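Long-range contact in DNA polymerase III beta subunit (Streptococcus pyogenes, PDB 2AVT), which probably encircles DNA as a dimeric sliding ring that tethers the replicative polymerase to its template: residues T180-L192 / E364-R376. Numbering follows the deposited sequence.
Sequences TDSHRMSQRLITL and EEESFIQLITPVR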
ATOM      1  N   THR A 180      -6.248 -24.621 -13.938  1.00 41.57           N
ATOM      2  CA  THR A 180      -6.673 -25.365 -12.767  1.00 43.97           C
ATOM      3  C   THR A 180      -5.532 -25.596 -11.780  1.00 46.20           C
ATOM      4  O   THR A 180      -4.352 -25.569 -12.137  1.00 45.39           O
ATOM      5  CB  THR A 180      -7.255 -26.743 -13.162  1.00 42.53           C
ATOM      6  OG1 THR A 180      -7.737 -27.413 -11.995  1.00 43.05           O
ATOM      7  CG2 THR A 180      -6.200 -27.612 -13.818  1.00 41.14           C
ATOM      8  N   ASP A 181      -5.913 -25.812 -10.527  1.00 49.89           N
ATOM      9  CA  ASP A 181      -4.978 -26.071  -9.440  1.00 54.17           C
ATOM     10  C   ASP A 181      -5.330 -27.447  -8.865  1.00 55.92           C
ATOM     11  O   ASP A 181      -5.045 -27.726  -7.706  1.00 57.39           O
ATOM     12  CB  ASP A 181      -5.128 -25.005  -8.354  1.00 54.85           C
ATOM     13  CG  ASP A 181      -6.469 -25.071  -7.661  1.00 57.43           C
ATOM     14  OD1 ASP A 181      -7.425 -25.579  -8.282  1.00 59.78           O
ATOM     15  OD2 ASP A 181      -6.576 -24.615  -6.496  1.00 59.93           O
ATOM     16  N   SER A 182      -5.961 -28.291  -9.685  1.00 56.80           N
ATOM     17  CA  SER A 182      -6.379 -29.639  -9.290  1.00 57.15           C
ATOM     18  C   SER A 182      -7.146 -29.592  -7.979  1.00 56.75           C
ATOM     19  O   SER A 182      -7.087 -30.504  -7.152  1.00 58.94           O
ATOM     20  CB  SER A 182      -5.178 -30.564  -9.148  1.00 57.98           C
ATOM     21  OG  SER A 182      -4.337 -30.161  -8.081  1.00 57.43           O
ATOM     22  N   HIS A 183      -7.856 -28.490  -7.801  1.00 55.95           N
ATOM     23  CA  HIS A 183      -8.698 -28.255  -6.639  1.00 54.25           C
ATOM     24  C   HIS A 183      -9.933 -27.555  -7.203  1.00 54.00           C
ATOM     25  O   HIS A 183     -11.069 -27.854  -6.831  1.00 52.53           O
ATOM     26  CB  HIS A 183      -7.989 -27.343  -5.636  1.00 56.45           C
ATOM     27  CG  HIS A 183      -6.873 -28.011  -4.889  1.00 58.74           C
ATOM     28  ND1 HIS A 183      -7.085 -29.075  -4.038  1.00 58.90           N
ATOM     29  CD2 HIS A 183      -5.541 -27.773  -4.871  1.00 59.41           C
ATOM     30  CE1 HIS A 183      -5.928 -29.465  -3.532  1.00 59.40           C
ATOM     31  NE2 HIS A 183      -4.975 -28.695  -4.020  1.00 59.72           N
ATOM     32  N   ARG A 184      -9.667 -26.631  -8.123  1.00 52.57           N
ATOM     33  CA  ARG A 184     -10.672 -25.833  -8.804  1.00 51.38           C
ATOM     34  C   ARG A 184     -10.170 -25.579 -10.225  1.00 48.91           C
ATOM     35  O   ARG A 184      -8.979 -25.666 -10.495  1.00 48.79           O
ATOM     36  CB  ARG A 184     -10.911 -24.526  -8.037  1.00 53.38           C
ATOM     37  CG  ARG A 184      -9.726 -23.593  -7.951  1.00 56.43           C
ATOM     38  CD  ARG A 184      -9.931 -22.773  -6.689  1.00 59.64           C
ATOM     39  NE  ARG A 184      -9.365 -21.427  -6.723  1.00 59.90           N
ATOM     40  CZ  ARG A 184      -8.139 -21.134  -7.131  1.00 60.41           C
ATOM     41  NH1 ARG A 184      -7.333 -22.093  -7.560  1.00 59.65           N
ATOM     42  NH2 ARG A 184      -7.716 -19.879  -7.083  1.00 61.94           N
ATOM     43  N   MET A 185     -11.093 -25.246 -11.115  1.00 45.88           N
ATOM     44  CA  MET A 185     -10.777 -25.048 -12.521  1.00 43.68           C
ATOM     45  C   MET A 185     -11.676 -23.998 -13.145  1.00 40.91           C
ATOM     46  O   MET A 185     -12.805 -23.816 -12.707  1.00 36.91           O
ATOM     47  CB  MET A 185     -10.957 -26.389 -13.237  1.00 45.11           C
ATOM     48  CG  MET A 185     -10.875 -26.329 -14.743  1.00 47.78           C
ATOM     49  SD  MET A 185     -11.244 -27.961 -15.442  1.00 51.11           S
ATOM     50  CE  MET A 185     -12.991 -27.917 -15.405  1.00 50.80           C
ATOM     51  N   SER A 186     -11.161 -23.332 -14.172  1.00 39.96           N
ATOM     52  CA  SER A 186     -11.895 -22.299 -14.887  1.00 40.14           C
ATOM     53  C   SER A 186     -11.648 -22.479 -16.380  1.00 39.05           C
ATOM     54  O   SER A 186     -10.495 -22.629 -16.816  1.00 40.48           O
ATOM     55  CB  SER A 186     -11.419 -20.916 -14.454  1.00 41.34           C
ATOM     56  OG  SER A 186     -12.255 -19.921 -15.006  1.00 44.67           O
ATOM     57  N   GLN A 187     -12.732 -22.466 -17.157  1.00 36.91           N
ATOM     58  CA  GLN A 187     -12.653 -22.651 -18.609  1.00 35.20           C
ATOM     59  C   GLN A 187     -13.493 -21.672 -19.439  1.00 34.38           C
ATOM     60  O   GLN A 187     -14.646 -21.379 -19.118  1.00 31.33           O
ATOM     61  CB  GLN A 187     -13.077 -24.071 -18.969  1.00 34.84           C
ATOM     62  CG  GLN A 187     -13.122 -24.349 -20.462  1.00 35.85           C
ATOM     63  CD  GLN A 187     -13.936 -25.588 -20.789  1.00 35.38           C
ATOM     64  OE1 GLN A 187     -15.172 -25.581 -20.710  1.00 35.03           O
ATOM     65  NE2 GLN A 187     -13.251 -26.658 -21.138  1.00 33.36           N
ATOM     66  N   ARG A 188     -12.900 -21.196 -20.529  1.00 34.78           N
ATOM     67  CA  ARG A 188     -13.570 -20.269 -21.430  1.00 35.07           C
ATOM     68  C   ARG A 188     -13.480 -20.816 -22.853  1.00 34.83           C
ATOM     69  O   ARG A 188     -12.389 -21.078 -23.356  1.00 34.41           O
ATOM     70  CB  ARG A 188     -12.912 -18.884 -21.361  1.00 35.40           C
ATOM     71  CG  ARG A 188     -13.572 -17.810 -22.234  1.00 37.40           C
ATOM     72  CD  ARG A 188     -14.980 -17.450 -21.742  1.00 40.18           C
ATOM     73  NE  ARG A 188     -15.665 -16.521 -22.647  1.00 40.89           N
ATOM     74  CZ  ARG A 188     -15.349 -15.236 -22.792  1.00 41.50           C
ATOM     75  NH1 ARG A 188     -14.359 -14.704 -22.089  1.00 39.94           N
ATOM     76  NH2 ARG A 188     -16.017 -14.484 -23.658  1.00 41.45           N
ATOM     77  N   LEU A 189     -14.632 -20.993 -23.493  1.00 33.80           N
ATOM     78  CA  LEU A 189     -14.671 -21.491 -24.864  1.00 34.67           C
ATOM     79  C   LEU A 189     -15.185 -20.387 -25.770  1.00 33.93           C
ATOM     80  O   LEU A 189     -16.122 -19.673 -25.427  1.00 34.19           O
ATOM     81  CB  LEU A 189     -15.598 -22.699 -24.986  1.00 34.54           C
ATOM     82  CG  LEU A 189     -15.343 -23.914 -24.100  1.00 32.54           C
ATOM     83  CD1 LEU A 189     -16.308 -25.019 -24.520  1.00 35.10           C
ATOM     84  CD2 LEU A 189     -13.904 -24.387 -24.235  1.00 32.27           C
ATOM     85  N   ILE A 190     -14.560 -20.251 -26.925  1.00 35.44           N
ATOM     86  CA  ILE A 190     -14.958 -19.238 -27.883  1.00 37.72           C
ATOM     87  C   ILE A 190     -14.795 -19.838 -29.264  1.00 36.63           C
ATOM     88  O   ILE A 190     -13.918 -20.674 -29.477  1.00 36.29           O
ATOM     89  CB  ILE A 190     -14.059 -17.981 -27.759  1.00 38.55           C
ATOM     90  CG1 ILE A 190     -14.358 -17.256 -26.447  1.00 40.91           C
ATOM     91  CG2 ILE A 190     -14.277 -17.058 -28.937  1.00 41.31           C
ATOM     92  CD1 ILE A 190     -13.514 -16.015 -26.226  1.00 43.63           C
ATOM     93  N   THR A 191     -15.665 -19.444 -30.189  1.00 37.04           N
ATOM     94  CA  THR A 191     -15.569 -19.918 -31.567  1.00 37.47           C
ATOM     95  C   THR A 191     -15.145 -18.696 -32.356  1.00 36.66           C
ATOM     96  O   THR A 191     -15.829 -17.673 -32.331  1.00 38.94           O
ATOM     97  CB  THR A 191     -16.927 -20.414 -32.139  1.00 37.43           C
ATOM     98  OG1 THR A 191     -17.544 -21.328 -31.226  1.00 37.24           O
ATOM     99  CG2 THR A 191     -16.699 -21.132 -33.465  1.00 36.49           C
ATOM    100  N   LEU A 192     -14.015 -18.784 -33.045  1.00 37.56           N
ATOM    101  CA  LEU A 192     -13.525 -17.654 -33.827  1.00 39.16           C
ATOM    102  C   LEU A 192     -14.426 -17.407 -35.037  1.00 41.06           C
ATOM    103  O   LEU A 192     -15.010 -18.345 -35.585  1.00 39.27           O
ATOM    104  CB  LEU A 192     -12.103 -17.922 -34.315  1.00 38.78           C
ATOM    105  CG  LEU A 192     -11.059 -18.335 -33.279  1.00 40.39           C
ATOM    106  CD1 LEU A 192      -9.686 -18.400 -33.945  1.00 38.90           C
ATOM    107  CD2 LEU A 192     -11.059 -17.339 -32.129  1.00 38.93           C
ATOM    108  N   GLU A 364     -25.810 -15.816 -19.122  1.00 51.88           N
ATOM    109  CA  GLU A 364     -25.367 -16.671 -20.218  1.00 54.23           C
ATOM    110  C   GLU A 364     -24.973 -15.925 -21.490  1.00 55.42           C
ATOM    111  O   GLU A 364     -25.554 -16.138 -22.551  1.00 56.03           O
ATOM    112  CB  GLU A 364     -26.439 -17.719 -20.536  1.00 56.66           C
ATOM    113  CG  GLU A 364     -27.851 -17.179 -20.558  1.00 59.21           C
ATOM    114  CD  GLU A 364     -28.882 -18.279 -20.471  1.00 61.08           C
ATOM    115  OE1 GLU A 364     -29.051 -19.016 -21.461  1.00 62.55           O
ATOM    116  OE2 GLU A 364     -29.521 -18.413 -19.405  1.00 62.07           O
ATOM    117  N   GLU A 365     -23.985 -15.045 -21.377  1.00 55.60           N
ATOM    118  CA  GLU A 365     -23.501 -14.293 -22.528  1.00 56.06           C
ATOM    119  C   GLU A 365     -22.145 -14.849 -22.932  1.00 55.17           C
ATOM    120  O   GLU A 365     -21.621 -14.549 -24.009  1.00 55.88           O
ATOM    121  CB  GLU A 365     -23.364 -12.814 -22.189  1.00 57.53           C
ATOM    122  CG  GLU A 365     -24.670 -12.140 -21.859  1.00 61.62           C
ATOM    123  CD  GLU A 365     -24.533 -10.640 -21.780  1.00 63.71           C
ATOM    124  OE1 GLU A 365     -23.754 -10.154 -20.932  1.00 65.33           O
ATOM    125  OE2 GLU A 365     -25.204  -9.947 -22.572  1.00 65.61           O
ATOM    126  N   GLU A 366     -21.582 -15.667 -22.055  1.00 52.59           N
ATOM    127  CA  GLU A 366     -20.290 -16.280 -22.303  1.00 50.06           C
ATOM    128  C   GLU A 366     -20.355 -17.768 -22.003  1.00 47.72           C
ATOM    129  O   GLU A 366     -21.176 -18.208 -21.205  1.00 47.65           O
ATOM    130  CB  GLU A 366     -19.222 -15.661 -21.401  1.00 50.29           C
ATOM    131  CG  GLU A 366     -18.983 -14.168 -21.585  1.00 52.07           C
ATOM    132  CD  GLU A 366     -17.912 -13.646 -20.637  1.00 53.11           C
ATOM    133  OE1 GLU A 366     -17.346 -14.465 -19.882  1.00 52.79           O
ATOM    134  OE2 GLU A 366     -17.632 -12.429 -20.647  1.00 52.74           O
ATOM    135  N   SER A 367     -19.498 -18.536 -22.664  1.00 45.42           N
ATOM    136  CA  SER A 367     -19.406 -19.965 -22.411  1.00 43.31           C
ATOM    137  C   SER A 367     -18.286 -20.038 -21.373  1.00 41.57           C
ATOM    138  O   SER A 367     -17.162 -20.443 -21.666  1.00 40.23           O
ATOM    139  CB  SER A 367     -19.001 -20.721 -23.673  1.00 43.74           C
ATOM    140  OG  SER A 367     -18.742 -22.084 -23.377  1.00 44.73           O
ATOM    141  N   PHE A 368     -18.608 -19.604 -20.162  1.00 39.74           N
ATOM    142  CA  PHE A 368     -17.658 -19.569 -19.061  1.00 38.73           C
ATOM    143  C   PHE A 368     -18.096 -20.549 -17.980  1.00 36.40           C
ATOM    144  O   PHE A 368     -19.106 -20.351 -17.317  1.00 36.89           O
ATOM    145  CB  PHE A 368     -17.594 -18.136 -18.515  1.00 38.40           C
ATOM    146  CG  PHE A 368     -16.661 -17.951 -17.352  1.00 39.98           C
ATOM    147  CD1 PHE A 368     -15.483 -18.675 -17.258  1.00 40.15           C
ATOM    148  CD2 PHE A 368     -16.939 -17.001 -16.379  1.00 40.15           C
ATOM    149  CE1 PHE A 368     -14.596 -18.451 -16.210  1.00 40.10           C
ATOM    150  CE2 PHE A 368     -16.060 -16.773 -15.331  1.00 40.23           C
ATOM    151  CZ  PHE A 368     -14.884 -17.500 -15.247  1.00 37.96           C
ATOM    152  N   ILE A 369     -17.322 -21.611 -17.819  1.00 34.96           N
ATOM    153  CA  ILE A 369     -17.617 -22.633 -16.830  1.00 36.26           C
ATOM    154  C   ILE A 369     -16.483 -22.772 -15.821  1.00 35.92           C
ATOM    155  O   ILE A 369     -15.312 -22.825 -16.200  1.00 35.15           O
ATOM    156  CB  ILE A 369     -17.806 -24.001 -17.498  1.00 37.60           C
ATOM    157  CG1 ILE A 369     -19.038 -23.975 -18.412  1.00 39.64           C
ATOM    158  CG2 ILE A 369     -17.926 -25.079 -16.427  1.00 39.99           C
ATOM    159  CD1 ILE A 369     -19.180 -25.215 -19.287  1.00 40.00           C
ATOM    160  N   GLN A 370     -16.835 -22.815 -14.540  1.00 36.23           N
ATOM    161  CA  GLN A 370     -15.852 -22.993 -13.477  1.00 36.96           C
ATOM    162  C   GLN A 370     -16.242 -24.241 -12.695  1.00 37.30           C
ATOM    163  O   GLN A 370     -17.427 -24.510 -12.492  1.00 36.58           O
ATOM    164  CB  GLN A 370     -15.812 -21.775 -12.551  1.00 35.55           C
ATOM    165  CG  GLN A 370     -15.332 -20.497 -13.233  1.00 34.46           C
ATOM    166  CD  GLN A 370     -15.270 -19.329 -12.282  1.00 33.14           C
ATOM    167  OE1 GLN A 370     -14.308 -19.180 -11.523  1.00 36.21           O
ATOM    168  NE2 GLN A 370     -16.300 -18.499 -12.302  1.00 33.01           N
ATOM    169  N   LEU A 371     -15.234 -24.991 -12.261  1.00 38.31           N
ATOM    170  CA  LEU A 371     -15.433 -26.242 -11.533  1.00 40.31           C
ATOM    171  C   LEU A 371     -14.728 -26.177 -10.168  1.00 39.97           C
ATOM    172  O   LEU A 371     -13.564 -25.792 -10.090  1.00 39.25           O
ATOM    173  CB  LEU A 371     -14.855 -27.386 -12.379  1.00 42.15           C
ATOM    174  CG  LEU A 371     -15.271 -28.853 -12.215  1.00 46.34           C
ATOM    175  CD1 LEU A 371     -16.715 -29.026 -12.648  1.00 46.26           C
ATOM    176  CD2 LEU A 371     -14.372 -29.740 -13.076  1.00 45.70           C
ATOM    177  N   ILE A 372     -15.433 -26.550  -9.103  1.00 39.93           N
ATOM    178  CA  ILE A 372     -14.866 -26.538  -7.755  1.00 40.51           C
ATOM    179  C   ILE A 372     -15.058 -27.882  -7.061  1.00 41.82           C
ATOM    180  O   ILE A 372     -16.184 -28.367  -6.923  1.00 41.20           O
ATOM    181  CB  ILE A 372     -15.527 -25.472  -6.866  1.00 40.81           C
ATOM    182  CG1 ILE A 372     -15.183 -24.071  -7.369  1.00 41.48           C
ATOM    183  CG2 ILE A 372     -15.070 -25.652  -5.419  1.00 41.11           C
ATOM    184  CD1 ILE A 372     -15.885 -22.962  -6.595  1.00 40.78           C
ATOM    185  N   THR A 373     -13.958 -28.479  -6.623  1.00 41.96           N
ATOM    186  CA  THR A 373     -14.016 -29.761  -5.937  1.00 42.01           C
ATOM    187  C   THR A 373     -14.364 -29.549  -4.469  1.00 42.81           C
ATOM    188  O   THR A 373     -13.761 -28.723  -3.786  1.00 43.24           O
ATOM    189  CB  THR A 373     -12.680 -30.493  -6.036  1.00 42.01           C
ATOM    190  OG1 THR A 373     -12.388 -30.756  -7.416  1.00 41.21           O
ATOM    191  CG2 THR A 373     -12.730 -31.798  -5.264  1.00 42.32           C
ATOM    192  N   PRO A 374     -15.358 -30.293  -3.969  1.00 43.51           N
ATOM    193  CA  PRO A 374     -15.807 -30.200  -2.579  1.00 43.23           C
ATOM    194  C   PRO A 374     -14.945 -31.005  -1.606  1.00 42.91           C
ATOM    195  O   PRO A 374     -14.005 -31.693  -2.004  1.00 41.42           O
ATOM    196  CB  PRO A 374     -17.236 -30.719  -2.654  1.00 42.73           C
ATOM    197  CG  PRO A 374     -17.115 -31.806  -3.675  1.00 42.81           C
ATOM    198  CD  PRO A 374     -16.230 -31.194  -4.746  1.00 43.18           C
ATOM    199  N   VAL A 375     -15.287 -30.916  -0.327  1.00 44.49           N
ATOM    200  CA  VAL A 375     -14.559 -31.625   0.718  1.00 47.71           C
ATOM    201  C   VAL A 375     -15.444 -32.691   1.367  1.00 48.86           C
ATOM    202  O   VAL A 375     -16.529 -32.388   1.868  1.00 48.71           O
ATOM    203  CB  VAL A 375     -14.074 -30.635   1.816  1.00 46.92           C
ATOM    204  CG1 VAL A 375     -13.348 -31.388   2.921  1.00 46.88           C
ATOM    205  CG2 VAL A 375     -13.155 -29.586   1.198  1.00 46.77           C
ATOM    206  N   ARG A 376     -14.988 -33.940   1.346  1.00 51.73           N
ATOM    207  CA  ARG A 376     -15.758 -35.023   1.958  1.00 55.24           C
ATOM    208  C   ARG A 376     -15.825 -34.781   3.460  1.00 55.87           C
ATOM    209  O   ARG A 376     -14.841 -34.986   4.170  1.00 55.58           O
ATOM    210  CB  ARG A 376     -15.103 -36.382   1.685  1.00 57.43           C
ATOM    211  CG  ARG A 376     -14.986 -36.735   0.211  1.00 59.88           C
ATOM    212  CD  ARG A 376     -14.552 -38.181   0.003  1.00 62.09           C
ATOM    213  NE  ARG A 376     -15.502 -39.129   0.582  1.00 63.68           N
ATOM    214  CZ  ARG A 376     -15.497 -40.436   0.337  1.00 64.73           C
ATOM    215  NH1 ARG A 376     -14.589 -40.953  -0.479  1.00 64.82           N
ATOM    216  NH2 ARG A 376     -16.398 -41.228   0.905  1.00 64.23           N
TER
HETATM  217  O   HOH W   1     -16.469 -23.019 -20.944  1.00 35.16           O
HETATM  218  O   HOH W   2     -17.370 -17.542 -24.807  1.00 41.69           O
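Met185 and Leu371 grip each other through both backbone groups, N of Met185 to O of Leu371 at 2.7 Å and N of Leu371 to O of Met185 at 2.7 Å. Gln187 and Ile369 repeat this pair of backbone hydrogen bonds one hydrogen-bonded pair along, and beyond the other end of the ladder Thr373 N reaches His183 O at 3.0 Å. Near Ser367, one water accepts from Arg188 NE and Ser367 N and donates to Leu189 O. Arg188 bends at chi2 (67°), which lays its guanidinium flat against the Glu366 carboxylate, the planes 6° apart. OE1 of Glu366 lies over the centre of the guanidinium, 3.7 Å from NH1 of Arg188, a long salt bridge in which no N-H points at the oxygen; the stronger partner of NH1 is Glu148, outside the two strands. On the same face, Ser186 OG meets the edge of the Phe368 ring, 3.0 Å from CE1, while hydrogen-bonding to Glu148 O. The other face is apolar at Met185, whose chi3 turn presses CE against Leu371 CD2 at a tight 3.3 Å. Strands 184-191 and 367-372 run antiparallel (171°), joining the central and C-terminal domains in one continuous sheet, the interdomain seam characteristic of the bacterial beta sliding ring.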